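Local structure of protein-tyrosine-phosphatase PTP1 (Arabidopsis thaliana, 6KRW) at residues Leu135-Leu138 and Val139-Arg143; Cys147-Tyr150 and Phe151-Glu154; Asp286-Phe289 and Phe290-Ala294; Gly245-Cys248 and Ala249-Thr253; Lys211-Val214 and Ala215-Ile219. The protein removes phosphate from phosphotyrosine in proteins, including the MAP kinase MPK6, and with MKP1 modulates plant defence responses. All coordinates share one frame; numbering follows the deposited sequence.

How the interactions relate
Interaction 4 is the most central, wholly buried in helix 242-259, and interaction 3 packs against it from helix 285-303: Thr-246 and Ile-250 meet Gln-287, Phe-290, Cys-291 and Ala-294. Interaction 5, partly buried at the start of helix 214-223, touches both through Val-216 and Thr-213. Interactions 1 and 2 lie in the loop between strands 131-134 and 158-160 and touch through Leu-138 and Cys-147; Leu-135 connects interaction 1 to interactions 4 and 5. Chemistry follows place. Surface interaction 1 is bridged by water, interaction 2 pairs a carboxylate-held turn with buried rings, interaction 3 uses an edge-to-face tyrosine pair, interaction 4 a buried tyrosine-histidine hydrogen bond, and interaction 5 combines capping, water and a guanidinium bond.

Interaction 1. Residues Leu135-Leu138 and Val139-Arg143; sequences LTRL and VDNNR
Arg-137 and Asn-141 are joined through a water lying in the guanidinium plane of Arg-137, and this is the loose side of the contact. The water accepts from Arg-137 NH1 at 2.9 Å and donates to Asn-141 OD1 at 2.7 Å. Its other hydrogen goes to Val-139 O, 2.6 Å away, so three groups fix its place. The guanidinium and amide planes stand 74° apart. Arg-137 is extended from CG to NE, which carries its head past the Val-139 carbonyl (Arg-137 CD to Val-139 O 3.9 Å) and out to the water. The guanidinium is also held from elsewhere: NH2 forms a salt bridge with Glu-203 and NE donates to Pro-202 O, both just ahead of Trp-204 in the WPD loop that carries Asp-206.

The tighter part lies nearer the backbone. Thr-136 OG1 donates to Arg-137 O over 2.7 Å, in the carbonyl plane and on a lone pair, tying the hydroxyl to the next peptide. Val-139 CG1 sits over one face of the Arg-143 guanidinium, 3.7 Å above its centre, while the Leu-138 end leads off toward Asp-149. Beyond Val-139 the chain makes a type I turn, closed by Arg-143 N to Asp-140 O at 3.0 Å, and Asp-140 OD2 pairs with Lys-146.

Leu-138 makes backbone bonds to Lys-146 and Cys-147. The segment leaves the C-terminal end of strand 131-134, where Leu-135 hydrogen-bonds through its backbone to His-236 and packs on Arg-243 and Tyr-247 of helix 242-259.

Interaction 2. Residues Cys147-Tyr150 and Phe151-Glu154; sequences CGDY and FQDE
Asp-149 uses both carboxylate oxygens on the residues that follow it. OD1 accepts from two backbone donors: Phe-151 N at 3.1 Å, nearly head-on to the C-O bond, and Gln-152 N at 2.9 Å, on the syn lone pair. OD2 takes the side-chain amide, Gln-152 NE2, at 2.8 Å; this donor sits above the carboxylate plane, 62° out of it. Three bonds from Phe-151 and Gln-152 hold the carboxylate against rotation. CG of Asp-149 is anti to the backbone N (chi1 -179°), which swings the group forward along the chain to meet those donors.

Three backbone carbonyls are satisfied from outside. Arg-158 donates to Asp-149 O through NH2 and to Gln-152 O through NH1, and Trp-121 NE1 donates to Tyr-150 O. The buried Tyr-150 OH is hydrogen-bonded to His-236 NE2 and to His-198 NE2.

Tyr-150 and Phe-151 form a T-shaped pair, planes 72° apart and centroids 4.8 Å apart. Phe-151 CD1 stands 3.5 Å above the centre of the Tyr-150 face. Asp-149 OD1 lies over one face of Phe-151.

The bond from Asp-149 OD1 to the NH two residues on defines an Asx turn. Here Tyr-150 is the middle residue of the turn, and its hydroxyl meets His-236, which directly precedes the nucleophile Cys-237 in the HCX5R signature of protein tyrosine phosphatases.

Interaction 3. Residues Asp286-Phe289 and Phe290-Ala294; sequences DQYF and FCYNA
The rings of Tyr-288 and Tyr-292, one helical turn apart, make an offset edge-to-face pair. The edge of Tyr-292 is turned to the face of Tyr-288, with planes at 77° and centroids 5.5 Å apart. The closest atoms are Tyr-288 CE2 and Tyr-292 CE2, at 3.6 Å, and Tyr-288 CE2 lies in the plane of the Tyr-292 ring. Both side chains run the same way, bringing the two hydroxyl oxygens, Tyr-288 OH and Tyr-292 OH, to 4.0 Å from each other. Each is hydrogen-bonded to Glu-33 OE2, so one carboxylate oxygen joins the pair. A leucine in place of Tyr-288 would probably leave Glu-33 with the Tyr-292 hydroxyl as its remaining partner here and the Tyr-292 edge without a ring face to meet. On another side of the helix, CG of Phe-290 anti to the backbone N (chi1 -177°) turns the ring off the helix toward Trp-204, whose ring it meets.

Regular helical bonds underlie the rings. Phe-290 N to Asp-286 O and Asn-293 N to Phe-289 O are both 2.9 Å, whereas Tyr-292 N to Tyr-288 O is weak at 3.3 Å. Gln-287 reaches toward the probable substrate site: OE1 takes Gln-283 N, and NE2 donates to Gly-208 O and to a bound citrate, probably from the crystallisation liquor.

Helix 285-303 lies among several others. Gln-287, Phe-290, Cys-291 and Ala-294 face helix 242-259, Phe-290 also meets Val-216 of helix 214-223, Tyr-288, Cys-291 and Tyr-292 touch helix 267-277, and Tyr-288, Phe-289 and Tyr-292 pack on helix 27-39.

Interaction 4. Residues Gly245-Cys248 and Ala249-Thr253; sequences GTYC and AIHNT
Tyr-247 and His-251 lie four residues apart on helix 242-259, the helix that rises from the HCX5R phosphate-binding loop of the tyrosine phosphatase fold.

The main side-chain bond is polar. Tyr-247 OH and His-251 ND1 are 2.7 Å apart and nearly straight at 168°; either could be the donor. The hydroxyl comes in at the edge of the imidazole, near its plane. The four-residue spacing puts both side chains on one flank; with CG anti to the backbone N (chi1 178° for Tyr-247), the ring carries its hydroxyl alongside the helix to the imidazole. His-251 NE2 is taken by Ser-104 OG, leaving the buried imidazole gripped at both nitrogens. A phenylalanine in place of Tyr-247 would probably leave ND1 without this mate and the imidazole held by NE2 alone among its nitrogens.

As an aromatic contact the pair is rim to rim, with planes at 72° and neither ring over the other. Phe-106 meets the His-251 ring edge-to-face. Tyr-247 also packs on Val-216, Ile-219 and Leu-223 of helix 214-223.

Apolar touches between the segments are slight: Thr-246 CG2 and Ile-250 CD1 are 4.3 Å apart, and both residues turn toward helix 285-303.

The backbone bonds are regular. His-251 N reaches Tyr-247 O at 3.0 Å, and Asn-252 N reaches Cys-248 O at 2.8 Å. The Ala-249 carbonyl oxygen is shared: Thr-253 OG1, at 2.7 Å from Ala-249 O, and Thr-253 N, at 2.9 Å from it, arrive from opposite faces of the carbonyl plane.

Interaction 5. Residues Lys211-Val214 and Ala215-Ile219; sequences KDTV and AVREI
Thr-213 OG1 is gripped by two groups: Arg-217 NE donates to it at 3.0 Å and 164°, and Asp-297 OD2 of helix 285-303 is its other hydrogen-bond partner. The site is the N-terminal end of helix 214-223, just beyond the WPD loop. The hydroxyl lies near the guanidinium plane, 9° out of it. A bend in the Arg-217 chain (chi3 -54°) folds NE back over the turn to reach it, and Arg-217 CG passes 3.3 Å from Thr-213 O. The outer end of Arg-217 reaches helix 285-303, where NH1 forms salt bridges with Asp-301 and Glu-298. Thr-213 and Arg-217 therefore join the two helices through charge and hydroxyl together.

Asp-212 makes the capping bond. Its OD1 accepts from Val-214 N at 2.9 Å, on the anti side of the carboxylate. A water bound to Asp-212 OD1 also accepts weakly from Ala-215 N. Next along, Arg-217 N to Thr-213 O (3.0 Å) and Glu-218 N to Val-214 O begin the regular helical bonds.

One first-turn NH is met by a second water, which accepts from Val-216 N at 2.9 Å and donates to Asp-212 O, also at 2.9 Å.

Interaction 1. Residues Leu135-Leu138 and Val139-Arg143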
loop_
_atom_site.group_PDB
_atom_site.type_symbol
_atom_site.label_atom_id
_atom_site.label_comp_id
_atom_site.label_asym_id
_atom_site.label_seq_id
_atom_site.Cartn_x
_atom_site.Cartn_y
_atom_site.Cartn_z
ATOM N N LEU A 135 -6.035 4.046 2.995
ATOM C CA LEU A 135 -5.432 5.242 3.633
ATOM C C LEU A 135 -6.159 6.503 3.193
ATOM O O LEU A 135 -5.556 7.552 3.165
ATOM C CB LEU A 135 -3.947 5.296 3.255
ATOM C CG LEU A 135 -3.155 4.067 3.665
ATOM C CD1 LEU A 135 -1.755 4.109 3.011
ATOM C CD2 LEU A 135 -3.048 3.929 5.170
ATOM N N THR A 136 -7.451 6.404 2.918
ATOM C CA THR A 136 -8.213 7.590 2.473
ATOM C C THR A 136 -9.641 7.489 3.032
ATOM O O THR A 136 -10.060 6.393 3.290
ATOM C CB THR A 136 -8.273 7.671 0.942
ATOM O OG1 THR A 136 -8.925 8.846 0.450
ATOM C CG2 THR A 136 -8.912 6.457 0.313
ATOM N N ARG A 137 -10.263 8.647 3.065
ATOM C CA ARG A 137 -11.734 8.753 3.152
ATOM C C ARG A 137 -12.320 8.530 1.765
ATOM O O ARG A 137 -11.600 8.716 0.763
ATOM C CB ARG A 137 -12.160 10.131 3.681
ATOM C CG ARG A 137 -11.651 10.437 5.078
ATOM C CD ARG A 137 -12.157 11.816 5.503
ATOM N NE ARG A 137 -11.712 12.165 6.830
ATOM C CZ ARG A 137 -12.161 13.253 7.489
ATOM N NH1 ARG A 137 -12.912 14.142 6.857
ATOM N NH2 ARG A 137 -11.786 13.488 8.736
ATOM N N LEU A 138 -13.603 8.178 1.715
ATOM C CA LEU A 138 -14.319 8.144 0.416
ATOM C C LEU A 138 -14.368 9.552 -0.189
ATOM O O LEU A 138 -14.277 9.682 -1.402
ATOM C CB LEU A 138 -15.715 7.538 0.624
ATOM C CG LEU A 138 -15.747 6.101 1.162
ATOM C CD1 LEU A 138 -17.176 5.656 1.441
ATOM C CD2 LEU A 138 -15.062 5.123 0.218
ATOM N N VAL A 139 -14.674 10.584 0.625
ATOM C CA VAL A 139 -14.834 11.981 0.111
ATOM C C VAL A 139 -14.034 12.933 0.993
ATOM O O VAL A 139 -14.071 12.763 2.208
ATOM C CB VAL A 139 -16.313 12.407 0.076
ATOM C CG1 VAL A 139 -16.493 13.763 -0.608
ATOM C CG2 VAL A 139 -17.178 11.333 -0.570
ATOM N N ASP A 140 -13.372 13.923 0.398
ATOM C CA ASP A 140 -12.529 14.860 1.185
ATOM C C ASP A 140 -13.421 16.020 1.637
ATOM O O ASP A 140 -14.629 16.034 1.284
ATOM C CB ASP A 140 -11.295 15.328 0.412
ATOM C CG ASP A 140 -11.540 16.379 -0.664
ATOM O OD1 ASP A 140 -12.713 16.762 -0.899
ATOM O OD2 ASP A 140 -10.538 16.818 -1.258
ATOM N N ASN A 141 -12.857 16.991 2.349
ATOM C CA ASN A 141 -13.710 18.085 2.903
ATOM C C ASN A 141 -14.008 19.163 1.853
ATOM O O ASN A 141 -14.944 19.958 2.083
ATOM C CB ASN A 141 -13.071 18.675 4.149
ATOM C CG ASN A 141 -13.203 17.742 5.334
ATOM O OD1 ASN A 141 -14.135 16.936 5.383
ATOM N ND2 ASN A 141 -12.297 17.854 6.299
ATOM N N ASN A 142 -13.265 19.186 0.740
ATOM C CA ASN A 142 -13.627 20.016 -0.434
ATOM C C ASN A 142 -14.789 19.359 -1.187
ATOM O O ASN A 142 -15.173 19.922 -2.220
ATOM C CB ASN A 142 -12.435 20.236 -1.362
ATOM C CG ASN A 142 -11.337 21.061 -0.729
ATOM O OD1 ASN A 142 -11.565 21.811 0.215
ATOM N ND2 ASN A 142 -10.133 20.945 -1.257
ATOM N N ARG A 143 -15.282 18.216 -0.686
ATOM C CA ARG A 143 -16.405 17.370 -1.210
ATOM C C ARG A 143 -16.009 16.571 -2.454
ATOM O O ARG A 143 -16.912 16.150 -3.181
ATOM C CB ARG A 143 -17.664 18.193 -1.499
ATOM C CG ARG A 143 -18.183 18.918 -0.272
ATOM C CD ARG A 143 -18.293 17.927 0.858
ATOM N NE ARG A 143 -19.059 16.754 0.495
ATOM C CZ ARG A 143 -19.157 15.664 1.245
ATOM N NH1 ARG A 143 -18.506 15.575 2.390
ATOM N NH2 ARG A 143 -19.893 14.646 0.833
HETATM O O HOH W 1 -14.056 14.431 4.253
#

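Interaction 2. Residues Cys147-Tyr150 and Phe151-Glu154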
loop_
_atom_site.group_PDB
_atom_site.type_symbol
_atom_site.label_atom_id
_atom_site.label_comp_id
_atom_site.label_asym_id
_atom_site.label_seq_id
_atom_site.Cartn_x
_atom_site.Cartn_y
_atom_site.Cartn_z
ATOM N N CYS A 147 -12.529 7.764 -3.408
ATOM C CA CYS A 147 -12.585 6.285 -3.444
ATOM C C CYS A 147 -14.037 5.809 -3.390
ATOM O O CYS A 147 -14.817 6.393 -2.672
ATOM C CB CYS A 147 -11.817 5.690 -2.284
ATOM S SG CYS A 147 -11.786 3.883 -2.292
ATOM N N GLY A 148 -14.393 4.775 -4.126
ATOM C CA GLY A 148 -15.783 4.303 -4.120
ATOM C C GLY A 148 -16.025 3.357 -2.965
ATOM O O GLY A 148 -15.062 2.764 -2.453
ATOM N N ASP A 149 -17.272 3.249 -2.507
ATOM C CA ASP A 149 -17.608 2.309 -1.412
ATOM C C ASP A 149 -17.713 0.887 -1.966
ATOM O O ASP A 149 -18.743 0.516 -2.518
ATOM C CB ASP A 149 -18.902 2.727 -0.706
ATOM C CG ASP A 149 -19.291 1.820 0.444
ATOM O OD1 ASP A 149 -18.659 0.769 0.616
ATOM O OD2 ASP A 149 -20.292 2.164 1.141
ATOM N N TYR A 150 -16.625 0.137 -1.863
ATOM C CA TYR A 150 -16.577 -1.250 -2.362
ATOM C C TYR A 150 -16.669 -2.227 -1.200
ATOM O O TYR A 150 -16.532 -3.412 -1.462
ATOM C CB TYR A 150 -15.265 -1.436 -3.149
ATOM C CG TYR A 150 -13.987 -1.291 -2.342
ATOM C CD1 TYR A 150 -13.446 -2.363 -1.663
ATOM C CD2 TYR A 150 -13.376 -0.056 -2.185
ATOM C CE1 TYR A 150 -12.326 -2.216 -0.859
ATOM C CE2 TYR A 150 -12.262 0.115 -1.374
ATOM C CZ TYR A 150 -11.741 -0.972 -0.706
ATOM O OH TYR A 150 -10.660 -0.871 0.118
ATOM N N PHE A 151 -17.003 -1.781 0.023
ATOM C CA PHE A 151 -16.844 -2.722 1.164
ATOM C C PHE A 151 -17.954 -2.625 2.222
ATOM O O PHE A 151 -18.058 -3.568 3.026
ATOM C CB PHE A 151 -15.477 -2.542 1.819
ATOM C CG PHE A 151 -15.206 -1.130 2.268
ATOM C CD1 PHE A 151 -14.572 -0.243 1.414
ATOM C CD2 PHE A 151 -15.551 -0.693 3.536
ATOM C CE1 PHE A 151 -14.305 1.061 1.799
ATOM C CE2 PHE A 151 -15.273 0.605 3.923
ATOM C CZ PHE A 151 -14.676 1.491 3.057
ATOM N N GLN A 152 -18.753 -1.567 2.277
ATOM C CA GLN A 152 -19.775 -1.462 3.343
ATOM C C GLN A 152 -21.018 -2.242 2.923
ATOM O O GLN A 152 -21.438 -2.120 1.775
ATOM C CB GLN A 152 -20.078 0.006 3.608
ATOM C CG GLN A 152 -18.893 0.768 4.193
ATOM C CD GLN A 152 -19.297 2.132 4.693
ATOM O OE1 GLN A 152 -19.363 2.376 5.900
ATOM N NE2 GLN A 152 -19.604 3.027 3.765
ATOM N N ASP A 153 -21.587 -3.025 3.836
ATOM C CA ASP A 153 -22.777 -3.868 3.533
ATOM C C ASP A 153 -23.861 -3.626 4.590
ATOM O O ASP A 153 -24.515 -4.607 5.021
ATOM C CB ASP A 153 -22.382 -5.343 3.415
ATOM C CG ASP A 153 -22.088 -6.023 4.744
ATOM O OD1 ASP A 153 -21.728 -5.317 5.706
ATOM O OD2 ASP A 153 -22.227 -7.259 4.808
ATOM N N GLU A 154 -24.080 -2.367 4.969
ATOM C CA GLU A 154 -25.091 -2.049 6.012
ATOM C C GLU A 154 -26.498 -2.334 5.482
ATOM O O GLU A 154 -27.354 -2.704 6.293
ATOM C CB GLU A 154 -24.939 -0.609 6.494
ATOM C CG GLU A 154 -23.491 -0.247 6.794
ATOM C CD GLU A 154 -23.253 0.343 8.172
ATOM O OE1 GLU A 154 -22.093 0.319 8.636
ATOM O OE2 GLU A 154 -24.229 0.811 8.788
#

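Interaction 3. Residues Asp286-Phe289 and Phe290-Ala294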
loop_
_atom_site.group_PDB
_atom_site.type_symbol
_atom_site.label_atom_id
_atom_site.label_comp_id
_atom_site.label_asym_id
_atom_site.label_seq_id
_atom_site.Cartn_x
_atom_site.Cartn_y
_atom_site.Cartn_z
ATOM N N ASP A 286 6.887 16.456 2.745
ATOM C CA ASP A 286 6.348 16.130 4.086
ATOM C C ASP A 286 6.097 14.626 4.227
ATOM O O ASP A 286 6.397 14.074 5.301
ATOM C CB ASP A 286 5.077 16.930 4.380
ATOM C CG ASP A 286 5.326 18.383 4.709
ATOM O OD1 ASP A 286 6.492 18.752 4.984
ATOM O OD2 ASP A 286 4.351 19.134 4.694
ATOM N N GLN A 287 5.643 13.952 3.164
ATOM C CA GLN A 287 5.441 12.489 3.227
ATOM C C GLN A 287 6.789 11.792 3.396
ATOM O O GLN A 287 6.859 10.832 4.125
ATOM C CB GLN A 287 4.685 11.987 1.996
ATOM C CG GLN A 287 3.193 12.296 2.100
ATOM C CD GLN A 287 2.448 12.030 0.820
ATOM O OE1 GLN A 287 3.035 11.606 -0.176
ATOM N NE2 GLN A 287 1.143 12.264 0.823
ATOM N N TYR A 288 7.827 12.293 2.718
ATOM C CA TYR A 288 9.164 11.684 2.832
ATOM C C TYR A 288 9.687 11.846 4.255
ATOM O O TYR A 288 10.202 10.912 4.822
ATOM C CB TYR A 288 10.065 12.311 1.761
ATOM C CG TYR A 288 11.381 11.608 1.592
ATOM C CD1 TYR A 288 11.433 10.362 0.987
ATOM C CD2 TYR A 288 12.550 12.159 2.059
ATOM C CE1 TYR A 288 12.633 9.695 0.833
ATOM C CE2 TYR A 288 13.763 11.508 1.882
ATOM C CZ TYR A 288 13.792 10.250 1.313
ATOM O OH TYR A 288 14.984 9.580 1.121
ATOM N N PHE A 289 9.497 13.025 4.836
ATOM C CA PHE A 289 9.879 13.255 6.258
ATOM C C PHE A 289 9.077 12.312 7.160
ATOM O O PHE A 289 9.628 11.762 8.128
ATOM C CB PHE A 289 9.674 14.720 6.660
ATOM C CG PHE A 289 10.900 15.566 6.455
ATOM C CD1 PHE A 289 11.852 15.691 7.455
ATOM C CD2 PHE A 289 11.104 16.238 5.265
ATOM C CE1 PHE A 289 12.973 16.479 7.268
ATOM C CE2 PHE A 289 12.251 17.001 5.070
ATOM C CZ PHE A 289 13.171 17.138 6.077
ATOM N N PHE A 290 7.795 12.140 6.862
ATOM C CA PHE A 290 6.929 11.267 7.698
ATOM C C PHE A 290 7.460 9.829 7.665
ATOM O O PHE A 290 7.431 9.149 8.676
ATOM C CB PHE A 290 5.477 11.377 7.242
ATOM C CG PHE A 290 4.501 10.582 8.069
ATOM C CD1 PHE A 290 4.011 11.084 9.268
ATOM C CD2 PHE A 290 4.065 9.337 7.665
ATOM C CE1 PHE A 290 3.119 10.340 10.030
ATOM C CE2 PHE A 290 3.172 8.596 8.424
ATOM C CZ PHE A 290 2.693 9.107 9.618
ATOM N N CYS A 291 7.971 9.382 6.500
ATOM C CA CYS A 291 8.595 8.039 6.397
ATOM C C CYS A 291 9.712 7.941 7.434
ATOM O O CYS A 291 9.773 6.995 8.178
ATOM C CB CYS A 291 9.277 7.803 5.048
ATOM S SG CYS A 291 8.169 7.551 3.656
ATOM N N TYR A 292 10.608 8.930 7.449
ATOM C CA TYR A 292 11.760 8.891 8.379
ATOM C C TYR A 292 11.254 8.883 9.827
ATOM O O TYR A 292 11.725 8.090 10.626
ATOM C CB TYR A 292 12.669 10.089 8.160
ATOM C CG TYR A 292 13.788 9.846 7.179
ATOM C CD1 TYR A 292 14.942 9.223 7.600
ATOM C CD2 TYR A 292 13.699 10.251 5.862
ATOM C CE1 TYR A 292 15.989 8.987 6.737
ATOM C CE2 TYR A 292 14.749 10.029 4.983
ATOM C CZ TYR A 292 15.884 9.393 5.426
ATOM O OH TYR A 292 16.959 9.133 4.597
ATOM N N ASN A 293 10.285 9.749 10.134
ATOM C CA ASN A 293 9.793 9.875 11.530
ATOM C C ASN A 293 9.145 8.560 11.948
ATOM O O ASN A 293 9.400 8.111 13.076
ATOM C CB ASN A 293 8.841 11.060 11.629
ATOM C CG ASN A 293 9.569 12.382 11.601
ATOM O OD1 ASN A 293 10.634 12.509 12.176
ATOM N ND2 ASN A 293 8.973 13.390 10.996
ATOM N N ALA A 294 8.337 7.963 11.073
ATOM C CA ALA A 294 7.642 6.714 11.438
ATOM C C ALA A 294 8.684 5.614 11.627
ATOM O O ALA A 294 8.528 4.751 12.488
ATOM C CB ALA A 294 6.599 6.334 10.415
#

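Interaction 4. Residues Gly245-Cys248 and Ala249-Thr253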
loop_
_atom_site.group_PDB
_atom_site.type_symbol
_atom_site.label_atom_id
_atom_site.label_comp_id
_atom_site.label_asym_id
_atom_site.label_seq_id
_atom_site.Cartn_x
_atom_site.Cartn_y
_atom_site.Cartn_z
ATOM N N GLY A 245 2.494 4.953 -1.193
ATOM C CA GLY A 245 3.956 4.768 -1.253
ATOM C C GLY A 245 4.620 5.004 0.082
ATOM O O GLY A 245 5.567 4.305 0.440
ATOM N N THR A 246 4.136 6.000 0.835
ATOM C CA THR A 246 4.687 6.309 2.165
ATOM C C THR A 246 4.465 5.094 3.076
ATOM O O THR A 246 5.391 4.697 3.747
ATOM C CB THR A 246 4.049 7.602 2.687
ATOM O OG1 THR A 246 4.227 8.670 1.754
ATOM C CG2 THR A 246 4.588 8.013 4.037
ATOM N N TYR A 247 3.230 4.567 3.156
ATOM C CA TYR A 247 2.980 3.390 4.019
ATOM C C TYR A 247 3.901 2.234 3.592
ATOM O O TYR A 247 4.558 1.602 4.420
ATOM C CB TYR A 247 1.512 2.937 4.026
ATOM C CG TYR A 247 1.419 1.719 4.889
ATOM C CD1 TYR A 247 1.388 1.846 6.282
ATOM C CD2 TYR A 247 1.476 0.455 4.350
ATOM C CE1 TYR A 247 1.481 0.724 7.071
ATOM C CE2 TYR A 247 1.565 -0.675 5.135
ATOM C CZ TYR A 247 1.546 -0.527 6.506
ATOM O OH TYR A 247 1.733 -1.629 7.232
ATOM N N CYS A 248 3.923 1.936 2.299
ATOM C CA CYS A 248 4.760 0.805 1.797
ATOM C C CYS A 248 6.230 1.024 2.208
ATOM O O CYS A 248 6.892 0.072 2.578
ATOM C CB CYS A 248 4.633 0.668 0.288
ATOM S SG CYS A 248 3.018 0.064 -0.247
ATOM N N ALA A 249 6.734 2.255 2.119
ATOM C CA ALA A 249 8.144 2.533 2.455
ATOM C C ALA A 249 8.408 2.211 3.922
ATOM O O ALA A 249 9.460 1.651 4.275
ATOM C CB ALA A 249 8.531 3.936 2.100
ATOM N N ILE A 250 7.481 2.594 4.806
ATOM C CA ILE A 250 7.696 2.332 6.258
ATOM C C ILE A 250 7.676 0.823 6.503
ATOM O O ILE A 250 8.596 0.280 7.157
ATOM C CB ILE A 250 6.627 3.080 7.075
ATOM C CG1 ILE A 250 6.727 4.596 6.878
ATOM C CG2 ILE A 250 6.692 2.659 8.551
ATOM C CD1 ILE A 250 5.450 5.371 7.274
ATOM N N HIS A 251 6.655 0.153 6.001
ATOM C CA HIS A 251 6.479 -1.303 6.204
ATOM C C HIS A 251 7.671 -2.070 5.628
ATOM O O HIS A 251 8.266 -2.920 6.304
ATOM C CB HIS A 251 5.148 -1.686 5.573
ATOM C CG HIS A 251 4.741 -3.103 5.698
ATOM N ND1 HIS A 251 3.476 -3.441 6.127
ATOM C CD2 HIS A 251 5.369 -4.268 5.434
ATOM C CE1 HIS A 251 3.344 -4.756 6.090
ATOM N NE2 HIS A 251 4.491 -5.286 5.699
ATOM N N ASN A 252 8.037 -1.721 4.409
ATOM C CA ASN A 252 9.120 -2.444 3.715
ATOM C C ASN A 252 10.461 -2.192 4.407
ATOM O O ASN A 252 11.279 -3.132 4.558
ATOM C CB ASN A 252 9.147 -1.945 2.281
ATOM C CG ASN A 252 10.175 -2.653 1.411
ATOM O OD1 ASN A 252 11.142 -2.009 0.972
ATOM N ND2 ASN A 252 9.960 -3.934 1.181
ATOM N N THR A 253 10.716 -0.957 4.833
ATOM C CA THR A 253 12.009 -0.631 5.454
ATOM C C THR A 253 12.165 -1.439 6.737
ATOM O O THR A 253 13.238 -2.002 6.998
ATOM C CB THR A 253 12.144 0.872 5.694
ATOM O OG1 THR A 253 12.122 1.537 4.413
ATOM C CG2 THR A 253 13.409 1.201 6.454
#

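Interaction 5. Residues Lys211-Val214 and Ala215-Ile219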
loop_
_atom_site.group_PDB
_atom_site.type_symbol
_atom_site.label_atom_id
_atom_site.label_comp_id
_atom_site.label_asym_id
_atom_site.label_seq_id
_atom_site.Cartn_x
_atom_site.Cartn_y
_atom_site.Cartn_z
ATOM N N LYS A 211 -0.948 13.876 11.855
ATOM C CA LYS A 211 -0.346 14.748 12.898
ATOM C C LYS A 211 0.705 13.979 13.715
ATOM O O LYS A 211 1.571 14.650 14.293
ATOM C CB LYS A 211 -1.456 15.344 13.771
ATOM C CG LYS A 211 -2.607 15.934 12.964
ATOM C CD LYS A 211 -2.175 16.974 11.943
ATOM C CE LYS A 211 -3.077 17.041 10.727
ATOM N NZ LYS A 211 -2.789 15.966 9.741
ATOM N N ASP A 212 0.623 12.644 13.787
ATOM C CA ASP A 212 1.642 11.845 14.517
ATOM C C ASP A 212 1.797 10.498 13.798
ATOM O O ASP A 212 1.084 10.264 12.843
ATOM C CB ASP A 212 1.285 11.751 16.004
ATOM C CG ASP A 212 0.008 10.986 16.261
ATOM O OD1 ASP A 212 -0.096 9.818 15.824
ATOM O OD2 ASP A 212 -0.847 11.544 16.965
ATOM N N THR A 213 2.658 9.620 14.282
ATOM C CA THR A 213 2.961 8.361 13.553
ATOM C C THR A 213 2.242 7.168 14.182
ATOM O O THR A 213 2.462 6.038 13.748
ATOM C CB THR A 213 4.467 8.076 13.536
ATOM O OG1 THR A 213 4.936 7.860 14.872
ATOM C CG2 THR A 213 5.230 9.199 12.873
ATOM N N VAL A 214 1.404 7.404 15.196
ATOM C CA VAL A 214 0.933 6.268 16.026
ATOM C C VAL A 214 -0.018 5.372 15.227
ATOM O O VAL A 214 0.134 4.137 15.324
ATOM C CB VAL A 214 0.297 6.806 17.315
ATOM C CG1 VAL A 214 -0.238 5.672 18.171
ATOM C CG2 VAL A 214 1.282 7.650 18.102
ATOM N N ALA A 215 -1.004 5.946 14.529
ATOM C CA ALA A 215 -2.008 5.104 13.828
ATOM C C ALA A 215 -1.314 4.337 12.689
ATOM O O ALA A 215 -1.521 3.124 12.531
ATOM C CB ALA A 215 -3.112 5.969 13.292
ATOM N N VAL A 216 -0.444 5.014 11.955
ATOM C CA VAL A 216 0.229 4.307 10.826
ATOM C C VAL A 216 1.108 3.176 11.368
ATOM O O VAL A 216 1.095 2.060 10.800
ATOM C CB VAL A 216 1.009 5.321 9.988
ATOM C CG1 VAL A 216 1.870 4.578 8.980
ATOM C CG2 VAL A 216 0.079 6.245 9.250
ATOM N N ARG A 217 1.813 3.403 12.466
ATOM C CA ARG A 217 2.638 2.323 13.056
ATOM C C ARG A 217 1.751 1.206 13.613
ATOM O O ARG A 217 2.185 0.051 13.582
ATOM C CB ARG A 217 3.614 2.906 14.076
ATOM C CG ARG A 217 4.737 3.684 13.411
ATOM C CD ARG A 217 5.799 4.160 14.374
ATOM N NE ARG A 217 5.263 4.933 15.474
ATOM C CZ ARG A 217 5.131 4.507 16.722
ATOM N NH1 ARG A 217 5.474 3.273 17.056
ATOM N NH2 ARG A 217 4.662 5.328 17.638
ATOM N N GLU A 218 0.550 1.512 14.113
ATOM C CA GLU A 218 -0.331 0.415 14.563
ATOM C C GLU A 218 -0.699 -0.491 13.380
ATOM O O GLU A 218 -0.797 -1.710 13.573
ATOM C CB GLU A 218 -1.560 0.987 15.262
ATOM C CG GLU A 218 -2.419 -0.114 15.835
ATOM C CD GLU A 218 -3.609 0.348 16.658
ATOM O OE1 GLU A 218 -3.493 1.354 17.365
ATOM O OE2 GLU A 218 -4.644 -0.228 16.436
ATOM N N ILE A 219 -0.907 0.075 12.193
ATOM C CA ILE A 219 -1.183 -0.790 11.007
ATOM C C ILE A 219 -0.010 -1.762 10.839
ATOM O O ILE A 219 -0.235 -2.967 10.720
ATOM C CB ILE A 219 -1.386 0.053 9.745
ATOM C CG1 ILE A 219 -2.545 1.040 9.878
ATOM C CG2 ILE A 219 -1.528 -0.851 8.516
ATOM C CD1 ILE A 219 -2.677 2.008 8.730
HETATM O O HOH W 2 -0.490 7.950 12.199
HETATM O O HOH W 3 -2.513 8.903 15.207
#